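Local coordinates for protein L-Ala-D/L-Glu epimerase, a muconate lactonizing enzyme (Klebsiella pneumoniae subsp. pneumoniae MGH 78578, PDB 3FCP) that belongs to the enolase superfamily and binds a magnesium ion, pairing an alpha-plus-beta N-terminal domain with a barrel domain like that of the enolases, at residues Ile10-Val15 against Ser70-Tyr75; His74-Leu79 against Thr103-Ala108; Thr208-Cys213 against Val237-Gln242. One frame throughout, in Å; residues are numbered along the deposited sequence.

Contact 1 (Ile10-Val15 against Ser70-Tyr75); sequences IESWIV and SAITHY
Ser12 and Ile72 mark the closest backbone approach here, their CA atoms 7.4 Å apart. The segment 10-15 of an extended strand runs roughly antiparallel to the helical segment 70-75, with an angle of 150° between their directions and 8.8 Å between their short axes. The helix widens at this level into a pi-type turn at 71-75.

Ile72 is at the centre of the contact and meets both Ile10 and Ser12 through a single branch. A chi1 of -66° sets CG1 beside the backbone N and leaves CG2 anti to that nitrogen, and this methyl reaches the strand at two points. Ile72 CG2 lies 3.8 Å from Ser12 OG and 4.1 Å from Ile10 CG2, against two residues that share one face of the strand with Glu11 between them. The two isoleucines meet methyl to methyl and their side chains cross at about a right angle. A branched aliphatic residue suits both positions, because each gives a greasy methyl close to its own backbone. Ser12 is small enough to let the helix come near, and its CB as well as its hydroxyl packs on the Ile72 methyl. Thr73, at the solvent-facing margin, sets its OG1 3.8 Å from Ser12 OG, too far for a hydrogen bond. The Thr73 hydroxyl is engaged within its own helix, bonding to the carbonyl of Ser69.

The same face of the strand continues over the helix on both sides of Ser12: Ile10 also rests on Thr77 and Leu80, and Ile14 on Ser69. On the opposite face Trp13 and Val15 pack against Leu367 of helix 364-370. Strand 7-17 is an outer strand of the three-stranded antiparallel sheet, hydrogen-bonded through Glu11, Trp13 and Val15 to strand 33-42, and is thus sandwiched between helices 65-80 and 364-370.

Contact 2 (His74-Leu79 against Thr103-Ala108); sequences HYLTPL and TFAKSA
Leu76 faces Ala105 and Lys106 where helices 65-80 and 103-121 pass each other, the CA atoms of Leu76 and Lys106 standing 8.0 Å apart. Leu76 makes the contact with one methyl: its CD1 touches Ala105 CB at 3.7 Å and lies 4.0 Å from Ala105 C, so it bears on the alanine's methyl and on the peptide that leads to Lys106. The side chain leaves CA alongside the backbone N (chi1 -74°) and then runs extended through chi2 at 163°, which sends CD1 outward from its helix to the neighbour. The match is one of long against short: alanine offers a shallow surface on which a leucine methyl can lie against the backbone.

The pair belongs to the helical half of the N-terminal capping domain of the enolase superfamily, in which helices pack beside a three-stranded antiparallel sheet. Ala105 also meets Ala71 and Ile72 of helix 65-80, while Met95 of helix 88-98 packs on both Leu76 and Lys106.

Lys106 takes part through its backbone N, 4.2 Å from Leu76 CD1. Extended from CB onward, its side chain leads away from helix 65-80, and the buried ammonium group is satisfied by the carbonyls of Ile99 and Gly101 and by Asn96 OD1. Tyr75, next to Leu76, turns instead to the second subunit, where its hydroxyl bonds to Glu66 of that chain.

Contact 3 (Thr208-Cys213 against Val237-Gln242); sequences TGAKGC and VRLSQQ
Leu239 reaches Ala210 because its CG stands opposite its own carbonyl carbon (chi1 -68°), while chi2 of 166° extends CD1 and swings CD2 to the near helix. The CD2 methyl then lies on the helix backbone itself, 3.8 Å from Ala210 CA and 4.0 Å from Ala210 N. It also comes within 4.2 Å of Gly209 O, whereas the Ala210 methyl lies off to one side, with CB 4.4 Å from CD2.

The residue types suit this close approach. Gly209 has no side chain on the face turned to Leu239 and Ala210 has only a methyl, which is consistent with the short spacing of the helices, the CA atoms of Ala210 and Leu239 being 6.8 Å apart. A leucine then supplies the apolar surface across the seam. Leu239 is covered further by Val228, and the buried Cys213, one turn beyond Gly209, by Pro227 and Ile243.

Beside Leu239, Ser240 OG donates to Val237 O at 2.7 Å, a bond within the helix, and accepts a bond from the backbone N of Thr268. Near the end of the same helix, Gln242 NE2 makes a weak hydrogen bond to Gln241 O of a third subunit.

Helices 206-218 and 233-242 follow strands 195-199 and 223-225, neighbours in the parallel run of the sheet. Such packing of consecutive outer helices is characteristic of the modified TIM barrel, (beta/alpha)7beta, of the enolase superfamily, whose magnesium ion is held here by Asn201, Asp250 and Glu251.

In the fold
Contacts 1 and 2 share helix 65-80 and the residues His74 and Tyr75, and their centres are only 7 Å apart. One joins that helix to the sheet and the other joins it to helix 103-121, and the pi-type turn is common to both. Contact 1 is partly buried, with a serine at its middle and a threonine at its exposed margin, whereas contact 2 is buried, a leucine methyl on an alanine and the backbone beside it. Contact 3, buried too, stands apart in the barrel domain, its centre about 41 Å from that of contact 1. Here again a leucine methyl meets an alanine, but the helices lie closer, consistent with the neighbouring glycine. Other subunits border all three.

Contact 1 (Ile10-Val15 against Ser70-Tyr75)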
# COMPACT_ATOMS: atom_id res chain seq x y z
N ILE A 10 41.36 -28.99 -12.18
CA ILE A 10 40.92 -28.24 -11.02
C ILE A 10 41.26 -29.08 -9.79
O ILE A 10 40.84 -30.23 -9.68
CB ILE A 10 39.39 -27.96 -11.05
CG1 ILE A 10 39.06 -26.99 -12.19
CG2 ILE A 10 38.94 -27.36 -9.73
CD1 ILE A 10 37.56 -26.70 -12.36
N GLU A 11 42.04 -28.50 -8.89
CA GLU A 11 42.45 -29.17 -7.66
C GLU A 11 41.91 -28.33 -6.51
O GLU A 11 41.67 -27.14 -6.67
CB GLU A 11 43.97 -29.21 -7.54
CG GLU A 11 44.72 -29.92 -8.65
CD GLU A 11 46.20 -29.54 -8.66
OE1 GLU A 11 46.54 -28.49 -9.26
OE2 GLU A 11 47.01 -30.28 -8.07
N SER A 12 41.71 -28.95 -5.35
CA SER A 12 41.24 -28.22 -4.18
C SER A 12 41.69 -28.97 -2.93
O SER A 12 41.83 -30.19 -2.93
CB SER A 12 39.72 -28.04 -4.19
OG SER A 12 39.03 -29.27 -4.02
N TRP A 13 41.93 -28.21 -1.87
CA TRP A 13 42.38 -28.77 -0.60
C TRP A 13 41.71 -28.04 0.54
O TRP A 13 41.42 -26.85 0.44
CB TRP A 13 43.88 -28.57 -0.43
CG TRP A 13 44.74 -29.03 -1.56
CD1 TRP A 13 45.37 -30.24 -1.66
CD2 TRP A 13 45.13 -28.27 -2.70
NE1 TRP A 13 46.14 -30.27 -2.81
CE2 TRP A 13 46.01 -29.07 -3.46
CE3 TRP A 13 44.82 -26.98 -3.16
CZ2 TRP A 13 46.59 -28.63 -4.66
CZ3 TRP A 13 45.40 -26.54 -4.35
CH2 TRP A 13 46.28 -27.36 -5.08
N ILE A 14 41.46 -28.76 1.63
CA ILE A 14 40.91 -28.13 2.81
C ILE A 14 42.17 -27.88 3.61
O ILE A 14 42.92 -28.81 3.91
CB ILE A 14 39.98 -29.06 3.61
CG1 ILE A 14 38.70 -29.34 2.82
CG2 ILE A 14 39.64 -28.41 4.95
CD1 ILE A 14 37.68 -30.22 3.54
N VAL A 15 42.42 -26.62 3.94
CA VAL A 15 43.61 -26.25 4.67
C VAL A 15 43.26 -25.70 6.04
O VAL A 15 42.43 -24.81 6.16
CB VAL A 15 44.41 -25.19 3.90
CG1 VAL A 15 45.69 -24.87 4.62
CG2 VAL A 15 44.69 -25.68 2.50
N SER A 70 33.31 -30.63 -1.44
CA SER A 70 32.50 -31.60 -2.15
C SER A 70 31.91 -31.01 -3.44
O SER A 70 31.95 -31.64 -4.49
CB SER A 70 31.36 -32.09 -1.24
OG SER A 70 30.41 -32.84 -1.97
N ALA A 71 31.36 -29.80 -3.34
CA ALA A 71 30.77 -29.14 -4.51
C ALA A 71 31.82 -28.98 -5.61
O ALA A 71 31.55 -29.22 -6.78
CB ALA A 71 30.20 -27.78 -4.12
N ILE A 72 33.03 -28.57 -5.22
CA ILE A 72 34.11 -28.38 -6.18
C ILE A 72 34.55 -29.69 -6.83
O ILE A 72 34.65 -29.79 -8.05
CB ILE A 72 35.32 -27.71 -5.50
CG1 ILE A 72 34.95 -26.29 -5.09
CG2 ILE A 72 36.54 -27.72 -6.44
CD1 ILE A 72 35.96 -25.60 -4.19
N THR A 73 34.82 -30.70 -6.00
CA THR A 73 35.27 -32.00 -6.49
C THR A 73 34.26 -32.77 -7.34
O THR A 73 34.56 -33.15 -8.47
CB THR A 73 35.69 -32.92 -5.32
OG1 THR A 73 36.75 -32.30 -4.57
CG2 THR A 73 36.18 -34.28 -5.85
N HIS A 74 33.07 -32.99 -6.79
CA HIS A 74 32.05 -33.77 -7.48
C HIS A 74 31.19 -33.11 -8.55
O HIS A 74 30.68 -33.79 -9.43
CB HIS A 74 31.10 -34.41 -6.46
CG HIS A 74 31.77 -35.40 -5.56
ND1 HIS A 74 32.52 -35.03 -4.47
CD2 HIS A 74 31.80 -36.75 -5.60
CE1 HIS A 74 32.99 -36.11 -3.88
NE2 HIS A 74 32.57 -37.17 -4.54
N TYR A 75 31.03 -31.79 -8.47
CA TYR A 75 30.17 -31.11 -9.43
C TYR A 75 30.81 -30.05 -10.31
O TYR A 75 30.72 -30.13 -11.54
CB TYR A 75 28.97 -30.51 -8.67
CG TYR A 75 28.12 -31.59 -8.03
CD1 TYR A 75 27.22 -32.34 -8.78
CD2 TYR A 75 28.28 -31.92 -6.68
CE1 TYR A 75 26.50 -33.39 -8.22
CE2 TYR A 75 27.57 -32.98 -6.10
CZ TYR A 75 26.68 -33.71 -6.88
OH TYR A 75 26.00 -34.77 -6.33

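Contact 2 (His74-Leu79 against Thr103-Ala108)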
# COMPACT_ATOMS: atom_id res chain seq x y z
N HIS A 74 33.07 -32.99 -6.79
CA HIS A 74 32.05 -33.77 -7.48
C HIS A 74 31.19 -33.11 -8.55
O HIS A 74 30.68 -33.79 -9.43
CB HIS A 74 31.10 -34.41 -6.46
CG HIS A 74 31.77 -35.40 -5.56
ND1 HIS A 74 32.52 -35.03 -4.47
CD2 HIS A 74 31.80 -36.75 -5.60
CE1 HIS A 74 32.99 -36.11 -3.88
NE2 HIS A 74 32.57 -37.17 -4.54
N TYR A 75 31.03 -31.79 -8.47
CA TYR A 75 30.17 -31.11 -9.43
C TYR A 75 30.81 -30.05 -10.31
O TYR A 75 30.72 -30.13 -11.54
CB TYR A 75 28.97 -30.51 -8.67
CG TYR A 75 28.12 -31.59 -8.03
CD1 TYR A 75 27.22 -32.34 -8.78
CD2 TYR A 75 28.28 -31.92 -6.68
CE1 TYR A 75 26.50 -33.39 -8.22
CE2 TYR A 75 27.57 -32.98 -6.10
CZ TYR A 75 26.68 -33.71 -6.88
OH TYR A 75 26.00 -34.77 -6.33
N LEU A 76 31.46 -29.06 -9.71
CA LEU A 76 32.08 -28.01 -10.50
C LEU A 76 33.23 -28.50 -11.39
O LEU A 76 33.36 -28.06 -12.53
CB LEU A 76 32.56 -26.88 -9.58
CG LEU A 76 31.41 -26.03 -9.03
CD1 LEU A 76 31.87 -25.21 -7.81
CD2 LEU A 76 30.90 -25.11 -10.14
N THR A 77 34.04 -29.42 -10.88
CA THR A 77 35.17 -29.91 -11.65
C THR A 77 34.77 -30.61 -12.95
O THR A 77 35.23 -30.24 -14.03
CB THR A 77 36.07 -30.83 -10.80
OG1 THR A 77 36.64 -30.06 -9.73
CG2 THR A 77 37.20 -31.43 -11.64
N PRO A 78 33.89 -31.62 -12.87
CA PRO A 78 33.52 -32.27 -14.14
C PRO A 78 32.69 -31.36 -15.06
O PRO A 78 32.66 -31.56 -16.27
CB PRO A 78 32.77 -33.52 -13.68
CG PRO A 78 32.20 -33.12 -12.34
CD PRO A 78 33.36 -32.37 -11.72
N LEU A 79 32.04 -30.36 -14.48
CA LEU A 79 31.23 -29.45 -15.27
C LEU A 79 32.08 -28.46 -16.07
O LEU A 79 31.75 -28.12 -17.22
CB LEU A 79 30.27 -28.69 -14.34
CG LEU A 79 29.27 -27.64 -14.86
CD1 LEU A 79 30.01 -26.39 -15.27
CD2 LEU A 79 28.45 -28.21 -16.02
N THR A 103 27.29 -20.79 -3.45
CA THR A 103 28.01 -19.58 -3.83
C THR A 103 29.45 -19.53 -3.31
O THR A 103 30.31 -18.89 -3.91
CB THR A 103 27.25 -18.31 -3.35
OG1 THR A 103 27.08 -18.36 -1.93
CG2 THR A 103 25.87 -18.23 -4.02
N PHE A 104 29.70 -20.19 -2.18
CA PHE A 104 31.05 -20.21 -1.62
C PHE A 104 31.97 -20.97 -2.58
O PHE A 104 33.06 -20.49 -2.92
CB PHE A 104 31.05 -20.88 -0.23
CG PHE A 104 30.63 -19.96 0.89
CD1 PHE A 104 31.49 -19.70 1.96
CD2 PHE A 104 29.37 -19.36 0.89
CE1 PHE A 104 31.11 -18.85 3.01
CE2 PHE A 104 28.98 -18.51 1.94
CZ PHE A 104 29.85 -18.25 3.00
N ALA A 105 31.53 -22.15 -3.01
CA ALA A 105 32.30 -22.95 -3.96
C ALA A 105 32.48 -22.18 -5.27
O ALA A 105 33.57 -22.14 -5.83
CB ALA A 105 31.59 -24.28 -4.21
N LYS A 106 31.40 -21.58 -5.76
CA LYS A 106 31.46 -20.81 -7.01
C LYS A 106 32.43 -19.64 -6.89
O LYS A 106 33.15 -19.32 -7.84
CB LYS A 106 30.07 -20.30 -7.39
CG LYS A 106 29.10 -21.39 -7.80
CD LYS A 106 27.68 -20.85 -7.98
CE LYS A 106 26.73 -21.95 -8.44
NZ LYS A 106 25.30 -21.50 -8.44
N SER A 107 32.47 -19.01 -5.72
CA SER A 107 33.36 -17.87 -5.52
C SER A 107 34.84 -18.27 -5.63
O SER A 107 35.65 -17.52 -6.18
CB SER A 107 33.10 -17.24 -4.15
OG SER A 107 34.08 -16.26 -3.87
N ALA A 108 35.19 -19.43 -5.09
CA ALA A 108 36.57 -19.91 -5.16
C ALA A 108 36.95 -20.13 -6.63
O ALA A 108 38.03 -19.75 -7.07
CB ALA A 108 36.73 -21.21 -4.37

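Contact 3 (Thr208-Cys213 against Val237-Gln242)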
# COMPACT_ATOMS: atom_id res chain seq x y z
N THR A 208 13.55 -6.95 21.08
CA THR A 208 14.87 -6.65 21.61
C THR A 208 15.60 -5.75 20.61
O THR A 208 16.31 -4.83 21.00
CB THR A 208 15.67 -7.95 21.82
OG1 THR A 208 14.99 -8.77 22.78
CG2 THR A 208 17.09 -7.64 22.31
N GLY A 209 15.41 -6.03 19.33
CA GLY A 209 16.06 -5.24 18.30
C GLY A 209 15.63 -3.78 18.29
O GLY A 209 16.47 -2.88 18.14
N ALA A 210 14.33 -3.53 18.43
CA ALA A 210 13.83 -2.17 18.44
C ALA A 210 14.45 -1.41 19.61
O ALA A 210 14.97 -0.30 19.45
CB ALA A 210 12.31 -2.16 18.56
N LYS A 211 14.39 -2.00 20.80
CA LYS A 211 14.95 -1.37 21.99
C LYS A 211 16.47 -1.21 21.86
O LYS A 211 17.00 -0.12 22.11
CB LYS A 211 14.62 -2.22 23.23
CG LYS A 211 15.11 -1.61 24.53
CD LYS A 211 14.79 -2.51 25.72
CE LYS A 211 15.30 -1.89 27.02
NZ LYS A 211 15.10 -2.82 28.17
N GLY A 212 17.15 -2.28 21.48
CA GLY A 212 18.59 -2.24 21.33
C GLY A 212 19.04 -1.23 20.30
O GLY A 212 19.93 -0.41 20.55
N CYS A 213 18.43 -1.26 19.12
CA CYS A 213 18.82 -0.32 18.07
C CYS A 213 18.59 1.14 18.45
O CYS A 213 19.40 2.00 18.10
CB CYS A 213 18.09 -0.64 16.76
SG CYS A 213 18.76 -2.11 15.93
N VAL A 237 13.61 -4.12 7.63
CA VAL A 237 13.11 -2.97 6.89
C VAL A 237 12.49 -1.93 7.82
O VAL A 237 12.76 -0.73 7.69
CB VAL A 237 12.04 -3.39 5.85
CG1 VAL A 237 11.39 -2.15 5.24
CG2 VAL A 237 12.70 -4.24 4.76
N ARG A 238 11.66 -2.39 8.76
CA ARG A 238 11.01 -1.49 9.70
C ARG A 238 12.06 -0.74 10.52
O ARG A 238 11.98 0.48 10.70
CB ARG A 238 10.08 -2.29 10.63
CG ARG A 238 9.34 -1.43 11.65
CD ARG A 238 8.35 -2.27 12.49
NE ARG A 238 9.00 -3.37 13.20
CZ ARG A 238 8.80 -4.66 12.92
NH1 ARG A 238 7.97 -5.00 11.95
NH2 ARG A 238 9.45 -5.59 13.61
N LEU A 239 13.06 -1.47 11.01
CA LEU A 239 14.12 -0.86 11.79
C LEU A 239 14.88 0.19 10.95
O LEU A 239 15.16 1.28 11.43
CB LEU A 239 15.08 -1.93 12.30
CG LEU A 239 14.48 -2.88 13.35
CD1 LEU A 239 15.37 -4.09 13.52
CD2 LEU A 239 14.31 -2.12 14.67
N SER A 240 15.17 -0.13 9.69
CA SER A 240 15.90 0.81 8.84
C SER A 240 15.10 2.09 8.60
O SER A 240 15.67 3.14 8.31
CB SER A 240 16.25 0.17 7.49
OG SER A 240 15.13 0.11 6.62
N GLN A 241 13.78 2.00 8.73
CA GLN A 241 12.93 3.17 8.52
C GLN A 241 12.67 3.97 9.80
O GLN A 241 12.28 5.13 9.72
CB GLN A 241 11.60 2.74 7.89
CG GLN A 241 11.73 2.27 6.44
CD GLN A 241 10.50 1.51 5.95
OE1 GLN A 241 10.41 1.15 4.77
NE2 GLN A 241 9.56 1.27 6.84
N GLN A 242 12.88 3.36 10.96
CA GLN A 242 12.61 4.07 12.21
C GLN A 242 13.83 4.37 13.11
O GLN A 242 13.79 5.31 13.90
CB GLN A 242 11.56 3.30 13.02
CG GLN A 242 12.01 1.92 13.45
CD GLN A 242 10.90 1.09 14.08
OE1 GLN A 242 11.14 -0.00 14.59
NE2 GLN A 242 9.67 1.62 14.04